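Local coordinates for protein 2-oxoadipate dioxygenase/decarboxylase (PDB 6W1G) that decarboxylates and hydroxylates 2-oxoadipate, using O2 and iron(II), to form (R)-2-hydroxyglutarate in the bacterial breakdown of D-lysine, at residues A[257-262]-A[344-349]; A[299-304]-A[356-361]. One frame throughout, in Å; residues are numbered along the deposited sequence. Where two conformers were deposited one is given.

In the fold
Contacts 1 and 2 are neighbours, their centres 11 Å apart, on the same side of the chain's centre and away from the metal and substrate sites. Their segments alternate along the chain: 257-262, 299-304, 344-349, 356-361. The two earlier segments lead into and out of the antiparallel strand pair 264-275 and 288-298, at the same end of it, and Pro261 O probably receives a hydrogen bond from Ala300 N (2.9 Å). The two later ones lie around helix 348-353, contact 1 at its start and contact 2 running into strand 359-363. Ile262 packs on Leu302, and Pro345 on Leu356. Together the contacts join that end to helix 348-353 and the start of strand 359-363.

Contact 1: A[257-262]-A[344-349]; sequences TRRHPI and FPDDLA
Arg258 and Asp346 carry most of the polar contact. The guanidinium edge of Arg258 meets two successive carbonyls lying near its plane: NH1 bonds Phe344 O (3.0 Å), and NH2 bonds Pro345 O more straightly (2.8 Å, 162°). NE and NH2 both bond His260 O of their own segment, so the flat group is held from two sides and its rotation is probably fixed. An alanine for Arg258 would probably leave the carbonyls of Phe344, Pro345 and His260 without these donors, and Asp346 with Arg259 as its remaining positive partner in this contact.

Chi1 of -165° puts Asp346 CG anti to the backbone N; the carboxylate then spans two consecutive amides. OD2 accepts from Arg259 N (2.8 Å) and OD1 from His260 N (2.8 Å), each through the syn lone pair.

The salt bridges are electrostatic rather than directed. Asp346 OD1 lies over one face of the Arg258 guanidinium, 3.5 Å from NH2, and OD2 lies 3.5 Å from Arg259 NE, well out of that guanidinium's plane.

Among the apolar contacts, Ile262 and Phe344 meet tip to tip. Ile262 CD1 stands 3.6 Å from the centroid of the Phe344 ring, over its centre, in a CH-pi contact; the same methyl lies against the Arg258 guanidinium, on the face opposite Asp346 OD1. Met351 of helix 348-353 touches Arg258, His260 and Ile262.

Asp347 is the N-cap of that helix, its OD1 bonded to Gln350 N. Arg258, Arg259 and Asp346 form a salt-bridge network that, with the backbone bonds, fastens the loop before strand 264-275 to the loop leading into helix 348-353.

Contact 2: A[299-304]-A[356-361]; sequences GAALTP and LAYFRY
Ala301 O receives the N-H of Tyr358 in a fairly straight hydrogen bond (3.0 Å, 164°) and also lies 3.3 Å from Ala357 CA, a CA-H...O contact. A second backbone bond, Thr303 N to Leu356 O (3.1 Å), completes a single bridge between Leu302 and Ala357, their CA atoms 4.1 Å apart, the two backbones running 117° apart. Leu302 CA adds a CA-H...O contact to Leu356 O.

Beside the bridge, Tyr358 lies against Thr303 and Pro304. Thr303 CG2 sits over the centre of its ring, 3.8 Å from the centroid and 9° off the normal, a CH-pi contact. This methyl is anti to the carbonyl carbon, while OG1 stands between the backbone N and the carbonyl carbon. Thr303 is the N-cap of helix 304-321: OG1 bonds Gly306 N and also Gly355 O, joining the helix start to the chain just before Leu356. Pro304, crossing Tyr358 at about a right angle, brings CD to 3.5 Å from Tyr358 OH. Past the bridge, Ala300 CB meets Ala357 CB at 4.2 Å, and Leu302 CD2 packs on the same methyl.

Helix 440-458 borders the contact, with Tyr444 against Ala301, Leu441 against Pro304 and Glu448 against Tyr358. Ala300 touches Ala393 of strand 389-393, the antiparallel partner of strand 359-363, and Phe359 packs on helix 348-353.

Contact 1: A[257-262]-A[344-349]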
ATOM      1  N   THR A 257      14.553  12.489  -2.002  1.00 14.79           N
ATOM      2  CA  THR A 257      14.535  12.925  -0.612  1.00 15.37           C
ATOM      3  C   THR A 257      13.991  14.340  -0.517  1.00 15.01           C
ATOM      4  O   THR A 257      14.401  15.229  -1.268  1.00 16.66           O
ATOM      5  CB  THR A 257      15.965  12.886  -0.064  1.00 17.24           C
ATOM      6  OG1 THR A 257      16.542  11.581  -0.281  1.00 18.24           O
ATOM      7  CG2 THR A 257      15.979  13.251   1.409  1.00 18.99           C
ATOM      8  N   ARG A 258      13.103  14.557   0.447  1.00 14.78           N
ATOM      9  CA  ARG A 258      12.498  15.849   0.694  1.00 14.63           C
ATOM     10  C   ARG A 258      12.335  16.037   2.193  1.00 15.05           C
ATOM     11  O   ARG A 258      12.184  15.086   2.952  1.00 15.17           O
ATOM     12  CB  ARG A 258      11.085  15.903   0.065  1.00 14.01           C
ATOM     13  CG  ARG A 258      11.070  16.017  -1.448  1.00 13.66           C
ATOM     14  CD  ARG A 258       9.694  15.743  -2.027  1.00 13.96           C
ATOM     15  NE  ARG A 258       8.650  16.560  -1.397  1.00 13.25           N
ATOM     16  CZ  ARG A 258       8.299  17.798  -1.759  1.00 13.83           C
ATOM     17  NH1 ARG A 258       8.909  18.410  -2.776  1.00 14.90           N
ATOM     18  NH2 ARG A 258       7.340  18.433  -1.078  1.00 14.93           N
ATOM     19  N   ARG A 259      12.285  17.305   2.604  1.00 14.87           N
ATOM     20  CA  ARG A 259      11.903  17.626   3.978  1.00 16.13           C
ATOM     21  C   ARG A 259      10.453  17.229   4.252  1.00 15.14           C
ATOM     22  O   ARG A 259      10.134  16.780   5.366  1.00 15.89           O
ATOM     23  CB  ARG A 259      12.047  19.119   4.225  1.00 18.70           C
ATOM     24  CG  ARG A 259      13.484  19.591   4.197  1.00 27.06           C
ATOM     25  CD  ARG A 259      13.629  21.112   4.260  1.00 35.55           C
ATOM     26  NE  ARG A 259      13.533  21.726   2.936  1.00 43.38           N
ATOM     27  CZ  ARG A 259      12.798  22.792   2.631  1.00 48.63           C
ATOM     28  NH1 ARG A 259      12.080  23.411   3.559  1.00 49.50           N
ATOM     29  NH2 ARG A 259      12.798  23.245   1.381  1.00 50.79           N
ATOM     30  N   HIS A 260       9.573  17.377   3.251  1.00 13.81           N
ATOM     31  CA  HIS A 260       8.149  17.072   3.384  1.00 12.53           C
ATOM     32  C   HIS A 260       7.819  16.089   2.280  1.00 12.50           C
ATOM     33  O   HIS A 260       7.435  16.485   1.163  1.00 12.40           O
ATOM     34  CB  HIS A 260       7.330  18.357   3.344  1.00 12.52           C
ATOM     35  CG  HIS A 260       7.645  19.200   4.515  1.00 13.76           C
ATOM     36  ND1 HIS A 260       7.269  18.846   5.800  1.00 14.48           N
ATOM     37  CD2 HIS A 260       8.380  20.326   4.632  1.00 16.47           C
ATOM     38  CE1 HIS A 260       7.743  19.738   6.647  1.00 16.55           C
ATOM     39  NE2 HIS A 260       8.395  20.651   5.962  1.00 17.47           N
ATOM     40  N   PRO A 261       8.002  14.796   2.555  1.00 11.96           N
ATOM     41  CA  PRO A 261       7.807  13.769   1.529  1.00 11.50           C
ATOM     42  C   PRO A 261       6.416  13.802   0.938  1.00 11.03           C
ATOM     43  O   PRO A 261       5.435  14.172   1.597  1.00 10.67           O
ATOM     44  CB  PRO A 261       8.109  12.466   2.287  1.00 12.71           C
ATOM     45  CG  PRO A 261       9.165  12.954   3.313  1.00 17.59           C
ATOM     46  CD  PRO A 261       8.533  14.238   3.804  1.00 14.79           C
ATOM     47  N   ILE A 262       6.325  13.319  -0.298  1.00 10.89           N
ATOM     48  CA  ILE A 262       5.088  13.212  -1.046  1.00 10.36           C
ATOM     49  C   ILE A 262       4.938  11.785  -1.575  1.00 10.39           C
ATOM     50  O   ILE A 262       5.922  11.108  -1.890  1.00 11.56           O
ATOM     51  CB  ILE A 262       4.997  14.253  -2.192  1.00 11.24           C
ATOM     52  CG1 ILE A 262       6.169  14.105  -3.170  1.00 12.79           C
ATOM     53  CG2 ILE A 262       4.923  15.653  -1.595  1.00 12.22           C
ATOM     54  CD1 ILE A 262       6.134  15.145  -4.286  1.00 14.41           C
ATOM     55  N   PHE A 344       9.104  21.071  -7.230  1.00 19.53           N
ATOM     56  CA  PHE A 344       7.972  20.712  -6.392  1.00 18.90           C
ATOM     57  C   PHE A 344       8.193  21.348  -5.025  1.00 16.87           C
ATOM     58  O   PHE A 344       9.137  20.965  -4.325  1.00 16.81           O
ATOM     59  CB  PHE A 344       7.846  19.197  -6.264  1.00 16.66           C
ATOM     60  CG  PHE A 344       6.452  18.752  -5.880  1.00 16.40           C
ATOM     61  CD1 PHE A 344       5.892  19.135  -4.662  1.00 14.76           C
ATOM     62  CD2 PHE A 344       5.677  18.005  -6.748  1.00 17.15           C
ATOM     63  CE1 PHE A 344       4.596  18.777  -4.331  1.00 16.07           C
ATOM     64  CE2 PHE A 344       4.382  17.637  -6.425  1.00 17.35           C
ATOM     65  CZ  PHE A 344       3.839  18.009  -5.205  1.00 17.20           C
ATOM     66  N   PRO A 345       7.373  22.319  -4.609  1.00 15.14           N
ATOM     67  CA  PRO A 345       7.650  23.013  -3.342  1.00 16.68           C
ATOM     68  C   PRO A 345       7.859  22.042  -2.195  1.00 16.21           C
ATOM     69  O   PRO A 345       7.102  21.079  -2.047  1.00 15.74           O
ATOM     70  CB  PRO A 345       6.398  23.863  -3.123  1.00 19.10           C
ATOM     71  CG  PRO A 345       5.952  24.177  -4.529  1.00 20.52           C
ATOM     72  CD  PRO A 345       6.201  22.897  -5.299  1.00 17.34           C
ATOM     73  N   ASP A 346       8.895  22.300  -1.382  1.00 18.28           N
ATOM     74  CA  ASP A 346       9.272  21.447  -0.253  1.00 18.38           C
ATOM     75  C   ASP A 346       9.103  22.228   1.051  1.00 19.62           C
ATOM     76  O   ASP A 346       9.904  22.127   1.984  1.00 22.51           O
ATOM     77  CB  ASP A 346      10.681  20.863  -0.411  1.00 19.14           C
ATOM     78  CG  ASP A 346      10.946  19.704   0.534  1.00 18.91           C
ATOM     79  OD1 ASP A 346       9.974  19.124   1.080  1.00 17.70           O
ATOM     80  OD2 ASP A 346      12.145  19.360   0.718  1.00 20.07           O
ATOM     81  N   ASP A 347       8.072  23.036   1.086  1.00 21.53           N
ATOM     82  CA  ASP A 347       7.687  23.850   2.218  1.00 20.29           C
ATOM     83  C   ASP A 347       6.213  23.532   2.456  1.00 16.92           C
ATOM     84  O   ASP A 347       5.399  23.617   1.540  1.00 16.03           O
ATOM     85  CB  ASP A 347       7.915  25.308   1.840  1.00 24.45           C
ATOM     86  CG  ASP A 347       7.434  26.263   2.885  1.00 27.17           C
ATOM     87  OD1 ASP A 347       6.237  26.543   2.861  1.00 27.09           O
ATOM     88  OD2 ASP A 347       8.268  26.724   3.704  1.00 32.12           O
ATOM     89  N   LEU A 348       5.873  23.142   3.671  1.00 16.95           N
ATOM     90  CA  LEU A 348       4.503  22.675   3.934  0.54 16.83           C
ATOM     91  C   LEU A 348       3.486  23.781   3.727  1.00 13.94           C
ATOM     92  O   LEU A 348       2.394  23.537   3.187  1.00 14.54           O
ATOM     93  CB  LEU A 348       4.345  22.174   5.363  0.54 20.81           C
ATOM     94  CG  LEU A 348       4.587  20.711   5.710  0.54 16.97           C
ATOM     95  CD1 LEU A 348       4.129  20.463   7.136  0.54 15.94           C
ATOM     96  CD2 LEU A 348       3.873  19.810   4.739  0.54 16.93           C
ATOM     97  N   ALA A 349       3.803  25.008   4.158  1.00 13.10           N
ATOM     98  CA  ALA A 349       2.881  26.105   3.932  1.00 13.56           C
ATOM     99  C   ALA A 349       2.556  26.310   2.449  1.00 12.68           C
ATOM    100  O   ALA A 349       1.412  26.643   2.099  1.00 13.18           O
ATOM    101  CB  ALA A 349       3.395  27.384   4.592  1.00 15.39           C
TER

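Contact 2: A[299-304]-A[356-361]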
ATOM      1  N   GLY A 299       4.671   9.406   2.544  1.00 10.57           N
ATOM      2  CA  GLY A 299       4.550  10.837   2.705  1.00 11.52           C
ATOM      3  C   GLY A 299       3.150  11.345   2.414  1.00  9.85           C
ATOM      4  O   GLY A 299       2.182  10.635   2.661  1.00 10.61           O
ATOM      5  N   ALA A 300       3.047  12.580   1.942  1.00  9.79           N
ATOM      6  CA  ALA A 300       1.772  13.265   1.799  1.00  9.55           C
ATOM      7  C   ALA A 300       0.984  12.771   0.603  1.00  9.25           C
ATOM      8  O   ALA A 300       1.488  12.642  -0.521  1.00 10.34           O
ATOM      9  CB  ALA A 300       2.031  14.746   1.631  1.00 10.40           C
ATOM     10  N   ALA A 301      -0.321  12.629   0.812  1.00  8.82           N
ATOM     11  CA  ALA A 301      -1.247  12.435  -0.287  1.00  9.14           C
ATOM     12  C   ALA A 301      -1.329  13.718  -1.108  1.00  9.77           C
ATOM     13  O   ALA A 301      -1.409  14.820  -0.568  1.00 10.64           O
ATOM     14  CB  ALA A 301      -2.605  12.090   0.299  1.00 10.51           C
ATOM     15  N   LEU A 302      -1.326  13.566  -2.429  1.00 10.58           N
ATOM     16  CA  LEU A 302      -1.382  14.684  -3.374  1.00 10.86           C
ATOM     17  C   LEU A 302      -2.774  14.869  -3.947  1.00 11.49           C
ATOM     18  O   LEU A 302      -3.503  13.910  -4.198  1.00 12.97           O
ATOM     19  CB  LEU A 302      -0.391  14.483  -4.508  1.00 12.08           C
ATOM     20  CG  LEU A 302       1.058  14.385  -4.106  1.00 11.98           C
ATOM     21  CD1 LEU A 302       1.964  14.298  -5.306  1.00 12.97           C
ATOM     22  CD2 LEU A 302       1.423  15.580  -3.195  1.00 12.69           C
ATOM     23  N   THR A 303      -3.133  16.133  -4.162  1.00 11.34           N
ATOM     24  CA  THR A 303      -4.342  16.490  -4.870  1.00 12.24           C
ATOM     25  C   THR A 303      -4.153  16.170  -6.370  1.00 12.76           C
ATOM     26  O   THR A 303      -3.051  15.911  -6.819  1.00 14.25           O
ATOM     27  CB  THR A 303      -4.583  18.001  -4.705  1.00 12.54           C
ATOM     28  OG1 THR A 303      -3.479  18.637  -5.308  1.00 13.22           O
ATOM     29  CG2 THR A 303      -4.693  18.355  -3.232  1.00 12.74           C
ATOM     30  N   PRO A 304      -5.203  16.308  -7.175  1.00 14.45           N
ATOM     31  CA  PRO A 304      -5.031  16.214  -8.641  1.00 15.94           C
ATOM     32  C   PRO A 304      -3.959  17.140  -9.165  1.00 16.59           C
ATOM     33  O   PRO A 304      -3.131  16.754  -9.990  1.00 18.27           O
ATOM     34  CB  PRO A 304      -6.437  16.518  -9.180  1.00 17.82           C
ATOM     35  CG  PRO A 304      -7.351  16.025  -8.094  1.00 17.23           C
ATOM     36  CD  PRO A 304      -6.609  16.348  -6.782  1.00 15.30           C
ATOM     37  N   LEU A 356      -1.410  21.592  -3.372  1.00 12.64           N
ATOM     38  CA  LEU A 356      -0.708  20.459  -3.953  1.00 12.47           C
ATOM     39  C   LEU A 356      -0.894  19.161  -3.193  1.00 11.66           C
ATOM     40  O   LEU A 356      -0.716  18.072  -3.752  1.00 11.92           O
ATOM     41  CB  LEU A 356       0.793  20.765  -4.048  1.00 14.22           C
ATOM     42  CG  LEU A 356       1.099  21.963  -4.947  1.00 16.77           C
ATOM     43  CD1 LEU A 356       2.528  22.319  -4.830  1.00 19.49           C
ATOM     44  CD2 LEU A 356       0.740  21.690  -6.372  1.00 20.24           C
ATOM     45  N   ALA A 357      -1.219  19.233  -1.915  1.00 11.41           N
ATOM     46  CA  ALA A 357      -1.333  18.087  -1.046  1.00 10.90           C
ATOM     47  C   ALA A 357      -2.561  18.239  -0.175  1.00 10.52           C
ATOM     48  O   ALA A 357      -3.068  19.343   0.007  1.00 11.58           O
ATOM     49  CB  ALA A 357      -0.127  17.894  -0.161  1.00 11.44           C
ATOM     50  N   TYR A 358      -3.043  17.123   0.360  1.00  9.97           N
ATOM     51  CA  TYR A 358      -4.129  17.130   1.339  1.00  9.79           C
ATOM     52  C   TYR A 358      -3.543  17.231   2.740  1.00  9.72           C
ATOM     53  O   TYR A 358      -2.452  16.734   3.012  1.00  9.96           O
ATOM     54  CB  TYR A 358      -4.963  15.839   1.225  1.00  9.48           C
ATOM     55  CG  TYR A 358      -5.722  15.754  -0.051  1.00 11.61           C
ATOM     56  CD1 TYR A 358      -6.869  16.492  -0.253  1.00 12.30           C
ATOM     57  CD2 TYR A 358      -5.295  14.903  -1.075  1.00 12.18           C
ATOM     58  CE1 TYR A 358      -7.569  16.397  -1.438  1.00 14.23           C
ATOM     59  CE2 TYR A 358      -5.986  14.779  -2.252  1.00 15.14           C
ATOM     60  CZ  TYR A 358      -7.133  15.553  -2.444  1.00 14.97           C
ATOM     61  OH  TYR A 358      -7.811  15.488  -3.632  1.00 21.08           O
ATOM     62  N   PHE A 359      -4.319  17.866   3.622  1.00  9.61           N
ATOM     63  CA  PHE A 359      -3.909  18.163   4.995  1.00  9.66           C
ATOM     64  C   PHE A 359      -4.960  17.752   5.981  1.00  9.60           C
ATOM     65  O   PHE A 359      -6.139  17.677   5.676  1.00 11.37           O
ATOM     66  CB  PHE A 359      -3.597  19.665   5.134  1.00 10.26           C
ATOM     67  CG  PHE A 359      -2.348  20.062   4.399  1.00 10.21           C
ATOM     68  CD1 PHE A 359      -2.343  20.360   3.034  1.00 11.18           C
ATOM     69  CD2 PHE A 359      -1.124  20.015   5.069  1.00 11.25           C
ATOM     70  CE1 PHE A 359      -1.134  20.592   2.378  1.00 13.89           C
ATOM     71  CE2 PHE A 359       0.067  20.278   4.410  1.00 13.33           C
ATOM     72  CZ  PHE A 359       0.069  20.540   3.085  1.00 13.17           C
ATOM     73  N   ARG A 360      -4.537  17.545   7.212  1.00  8.93           N
ATOM     74  CA  ARG A 360      -5.450  17.543   8.361  1.00  9.44           C
ATOM     75  C   ARG A 360      -5.089  18.686   9.285  1.00  9.34           C
ATOM     76  O   ARG A 360      -3.924  19.027   9.472  1.00 10.31           O
ATOM     77  CB  ARG A 360      -5.379  16.195   9.117  1.00 11.13           C
ATOM     78  CG  ARG A 360      -5.863  15.039   8.291  1.00 15.78           C
ATOM     79  CD  ARG A 360      -5.663  13.691   9.055  1.00 17.27           C
ATOM     80  NE  ARG A 360      -6.643  13.559  10.109  1.00 16.53           N
ATOM     81  CZ  ARG A 360      -6.447  12.896  11.229  1.00 13.15           C
ATOM     82  NH1 ARG A 360      -5.329  12.250  11.459  1.00 14.66           N
ATOM     83  NH2 ARG A 360      -7.415  12.883  12.139  1.00 15.79           N
ATOM     84  N   TYR A 361      -6.127  19.248   9.858  1.00  8.88           N
ATOM     85  CA  TYR A 361      -6.086  20.416  10.703  1.00  9.14           C
ATOM     86  C   TYR A 361      -6.520  20.030  12.102  1.00  9.27           C
ATOM     87  O   TYR A 361      -7.476  19.272  12.256  1.00 11.00           O
ATOM     88  CB  TYR A 361      -7.032  21.486  10.146  1.00  9.51           C
ATOM     89  CG  TYR A 361      -6.581  21.988   8.789  1.00  9.53           C
ATOM     90  CD1 TYR A 361      -6.918  21.304   7.607  1.00 10.71           C
ATOM     91  CD2 TYR A 361      -5.798  23.097   8.665  1.00 10.12           C
ATOM     92  CE1 TYR A 361      -6.528  21.737   6.374  1.00 10.88           C
ATOM     93  CE2 TYR A 361      -5.363  23.549   7.432  1.00 11.89           C
ATOM     94  CZ  TYR A 361      -5.713  22.858   6.290  1.00 11.83           C
ATOM     95  OH  TYR A 361      -5.291  23.324   5.099  1.00 15.88           O
TER